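PDB 3LP5: putative cell surface hydrolase from Lactobacillus plantarum, which is probably a hydrolase of the alpha/beta-hydrolase superfamily displayed at the cell surface, its substrate not established. Local coordinates for residues Gln80-Trp83 with Leu84-Phe88; Val188-Gly191 with Lys192-Phe195. All coordinates share one frame; numbering follows the deposited sequence.

Contact 1. Residues Gln80-Trp83 with Leu84-Phe88; sequences QAVW and LNTAF
Thr86 turns its hydroxyl back onto the carbonyl of Val82, one helical turn earlier, so that Val82 O is gripped twice. Thr86 N reaches it at 2.8 Å with an N-H...O angle of 158°, and Thr86 OG1 donates to the same oxygen at 3.0 Å, from above the carbonyl plane. With chi1 at -58°, Thr86 OG1 lies beside its own backbone N, which brings it over the preceding turn and leaves CG2 anti to that N. A serine or threonine hydroxyl satisfied in this way is common within helices. Trp83 CB sits 3.2 Å from Leu84 N, but with CG anti to its own carbonyl carbon (chi1 -67°) the indole runs back toward the start of the helix. The ladder also pairs Leu84 N with Gln80 O, Asn85 N with Ala81 O and Ala87 N with Trp83 O. Leu84 CB rests 3.3 Å from Gln80 O, while its methyls lead away from that turn. Asn85 ND2 bonds to Glu122 OE1, and Gln80 NE2 is held by the carbonyls of Asn69 and Arg71. Within helix 74-92, Ala81, Leu84 and Asn85 pack on helix 107-118; Leu84 also meets Ile65 of strand 62-67, and Trp83 and Ala87 pack on strands 62-67 and 37-42.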
# COMPACT_ATOMS: atom_id res chain seq x y z
N GLN A 80 -0.61 -14.41 -0.12
CA GLN A 80 -0.60 -13.20 -0.97
C GLN A 80 0.77 -12.55 -1.03
O GLN A 80 1.14 -11.98 -2.05
CB GLN A 80 -1.71 -12.20 -0.57
CG GLN A 80 -3.14 -12.83 -0.77
CD GLN A 80 -4.17 -12.36 0.32
OE1 GLN A 80 -3.83 -11.63 1.23
NE2 GLN A 80 -5.44 -12.77 0.18
N ALA A 81 1.52 -12.67 0.05
CA ALA A 81 2.91 -12.15 0.04
C ALA A 81 3.81 -12.95 -0.87
O ALA A 81 4.61 -12.36 -1.55
CB ALA A 81 3.47 -12.07 1.45
N VAL A 82 3.60 -14.27 -0.96
CA VAL A 82 4.28 -15.10 -1.94
C VAL A 82 3.82 -14.80 -3.33
O VAL A 82 4.64 -14.70 -4.22
CB VAL A 82 4.05 -16.55 -1.65
CG1 VAL A 82 4.68 -17.44 -2.74
CG2 VAL A 82 4.60 -16.91 -0.22
N TRP A 83 2.51 -14.71 -3.56
CA TRP A 83 2.03 -14.30 -4.87
C TRP A 83 2.55 -12.91 -5.31
O TRP A 83 2.86 -12.68 -6.51
CB TRP A 83 0.47 -14.33 -4.89
CG TRP A 83 -0.09 -15.76 -4.78
CD1 TRP A 83 0.42 -16.88 -5.33
CD2 TRP A 83 -1.32 -16.15 -4.13
NE1 TRP A 83 -0.37 -18.00 -5.00
CE2 TRP A 83 -1.45 -17.56 -4.27
CE3 TRP A 83 -2.34 -15.44 -3.44
CZ2 TRP A 83 -2.54 -18.27 -3.71
CZ3 TRP A 83 -3.40 -16.16 -2.85
CH2 TRP A 83 -3.52 -17.54 -3.02
N LEU A 84 2.63 -11.97 -4.37
CA LEU A 84 3.18 -10.63 -4.69
C LEU A 84 4.62 -10.74 -5.18
O LEU A 84 5.04 -10.09 -6.16
CB LEU A 84 3.15 -9.71 -3.44
CG LEU A 84 3.73 -8.27 -3.66
CD1 LEU A 84 3.20 -7.56 -4.94
CD2 LEU A 84 3.41 -7.38 -2.46
N ASN A 85 5.40 -11.55 -4.48
CA ASN A 85 6.78 -11.81 -4.87
C ASN A 85 6.80 -12.51 -6.24
O ASN A 85 7.63 -12.17 -7.11
CB ASN A 85 7.39 -12.70 -3.81
CG ASN A 85 8.90 -12.83 -3.94
OD1 ASN A 85 9.58 -12.02 -4.58
ND2 ASN A 85 9.42 -13.88 -3.35
N THR A 86 5.86 -13.46 -6.47
CA THR A 86 5.78 -14.05 -7.80
C THR A 86 5.53 -13.00 -8.88
O THR A 86 6.12 -13.05 -9.91
CB THR A 86 4.65 -15.13 -7.86
OG1 THR A 86 4.96 -16.10 -6.87
CG2 THR A 86 4.56 -15.83 -9.24
N ALA A 87 4.62 -12.05 -8.64
CA ALA A 87 4.29 -11.09 -9.64
C ALA A 87 5.46 -10.10 -9.76
O ALA A 87 5.86 -9.71 -10.84
CB ALA A 87 2.96 -10.34 -9.26
N PHE A 88 6.04 -9.73 -8.63
CA PHE A 88 7.13 -8.77 -8.65
C PHE A 88 8.27 -9.35 -9.47
O PHE A 88 8.85 -8.68 -10.30
CB PHE A 88 7.57 -8.49 -7.20
CG PHE A 88 8.57 -7.40 -7.08
CD1 PHE A 88 8.15 -6.06 -7.10
CD2 PHE A 88 9.91 -7.69 -6.92
CE1 PHE A 88 9.06 -5.00 -6.95
CE2 PHE A 88 10.86 -6.64 -6.80
CZ PHE A 88 10.42 -5.28 -6.81

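Contact 2. Residues Val188-Gly191 with Lys192-Phe195; sequences VNYG and KYIF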
# COMPACT_ATOMS: atom_id res chain seq x y z
N VAL A 188 -4.80 -0.60 13.25
CA VAL A 188 -3.98 0.19 12.28
C VAL A 188 -2.80 0.81 13.00
O VAL A 188 -1.72 0.87 12.45
CB VAL A 188 -4.83 1.27 11.62
CG1 VAL A 188 -4.00 2.08 10.57
CG2 VAL A 188 -6.01 0.62 10.94
N ASN A 189 -3.01 1.25 14.23
CA ASN A 189 -1.97 1.93 15.00
C ASN A 189 -0.77 1.02 15.36
O ASN A 189 0.29 1.54 15.65
CB ASN A 189 -2.58 2.51 16.27
CG ASN A 189 -1.68 3.54 16.92
OD1 ASN A 189 -1.16 4.45 16.26
ND2 ASN A 189 -1.46 3.39 18.21
N TYR A 190 -0.92 -0.30 15.31
CA TYR A 190 0.23 -1.20 15.57
C TYR A 190 1.33 -1.08 14.48
O TYR A 190 2.47 -1.50 14.65
CB TYR A 190 -0.25 -2.66 15.68
CG TYR A 190 -0.76 -3.07 17.04
CD1 TYR A 190 -1.84 -2.41 17.62
CD2 TYR A 190 -0.25 -4.23 17.70
CE1 TYR A 190 -2.33 -2.84 18.89
CE2 TYR A 190 -0.75 -4.66 18.92
CZ TYR A 190 -1.79 -3.96 19.51
OH TYR A 190 -2.31 -4.43 20.72
N GLY A 191 0.97 -0.45 13.37
CA GLY A 191 1.93 -0.08 12.28
C GLY A 191 3.20 0.58 12.84
O GLY A 191 4.32 0.23 12.41
N LYS A 192 3.05 1.49 13.81
CA LYS A 192 4.21 2.23 14.32
C LYS A 192 5.23 1.32 15.02
O LYS A 192 6.43 1.60 14.99
CB LYS A 192 3.76 3.34 15.24
CG LYS A 192 3.35 2.78 16.58
CD LYS A 192 2.53 3.75 17.52
CE LYS A 192 2.88 5.19 17.36
NZ LYS A 192 2.48 5.97 18.62
N TYR A 193 4.78 0.20 15.62
CA TYR A 193 5.73 -0.75 16.23
C TYR A 193 6.60 -1.50 15.23
O TYR A 193 7.72 -1.90 15.55
CB TYR A 193 5.01 -1.78 17.15
CG TYR A 193 4.07 -1.14 18.13
CD1 TYR A 193 4.51 -0.16 19.00
CD2 TYR A 193 2.72 -1.49 18.13
CE1 TYR A 193 3.65 0.46 19.88
CE2 TYR A 193 1.84 -0.89 19.03
CZ TYR A 193 2.32 0.09 19.89
OH TYR A 193 1.46 0.72 20.76
N ILE A 194 6.07 -1.69 14.05
CA ILE A 194 6.79 -2.31 12.95
C ILE A 194 7.79 -1.31 12.36
O ILE A 194 8.97 -1.60 12.19
CB ILE A 194 5.82 -2.82 11.91
CG1 ILE A 194 5.08 -4.04 12.47
CG2 ILE A 194 6.58 -3.37 10.65
CD1 ILE A 194 3.65 -4.17 11.94
N PHE A 195 7.35 -0.10 12.11
CA PHE A 195 8.12 0.82 11.27
C PHE A 195 9.07 1.76 12.01
O PHE A 195 10.15 2.00 11.49
CB PHE A 195 7.19 1.61 10.35
CG PHE A 195 6.53 0.74 9.31
CD1 PHE A 195 7.29 0.12 8.33
CD2 PHE A 195 5.17 0.52 9.33
CE1 PHE A 195 6.68 -0.69 7.35
CE2 PHE A 195 4.56 -0.28 8.36
CZ PHE A 195 5.33 -0.88 7.37
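A type I turn from Val188 to Gly191 runs straight into the short helix 191-195, where Phe195 N bonds to Gly191 O at 3.1 Å, nearly in line with the carbonyl, and Ile194 N makes a weak bond to the same oxygen. Lys192 N to Asn189 O and Tyr193 N to Tyr190 O are weak too. The side-chain contact is a T-shaped pair: the edge of Tyr193 points at one face of Tyr190, with ring centroids 5.4 Å apart and planes at 87°. Tyr193 CE2 comes 3.9 Å from Tyr190 CG, displaced toward the rim of that ring. With chi1 at -50°, Tyr193 CG sits beside its backbone N, and the ring swings back over the turn until CD2 is 3.5 Å from Tyr190 O. Lys192 lays CG 3.4 Å from Asn189 O, its aliphatic chain passing the turn. Phe195 CD2 approaches Gly191 O to 3.2 Å. With an alanine at Tyr190, the Tyr193 edge would probably lose the ring face it meets, and Phe152 an edge-to-face neighbour. The pair sets the slightly positive C-H edge of Tyr193 against the electron-rich face of Tyr190, so dispersion and weak electrostatics probably dominate, while Tyr190 OH makes a weak bond to Ser144 O.

Contacts 1 and 2 are separate local pieces of one alpha/beta-hydrolase fold, in series along the chain. Their centres are 22 Å apart and their nearest atoms about 12 Å apart, so they do not touch. Helix 107-118 is a shared neighbour: Ala81 of contact 1 packs on Leu114, while Ile194 and Phe195 of contact 2 reach Thr113. This helix follows a probable nucleophile elbow, a GxSxG pattern with Ser106 at its centre, near which Gln80 lies without touching. A bound sodium ion lies near contact 1, about 4 Å from the nearest side-chain atom of Trp83. Contact 2 borders helix 150-157 and strand 201-206, the latter an edge strand of the sheet within this chain.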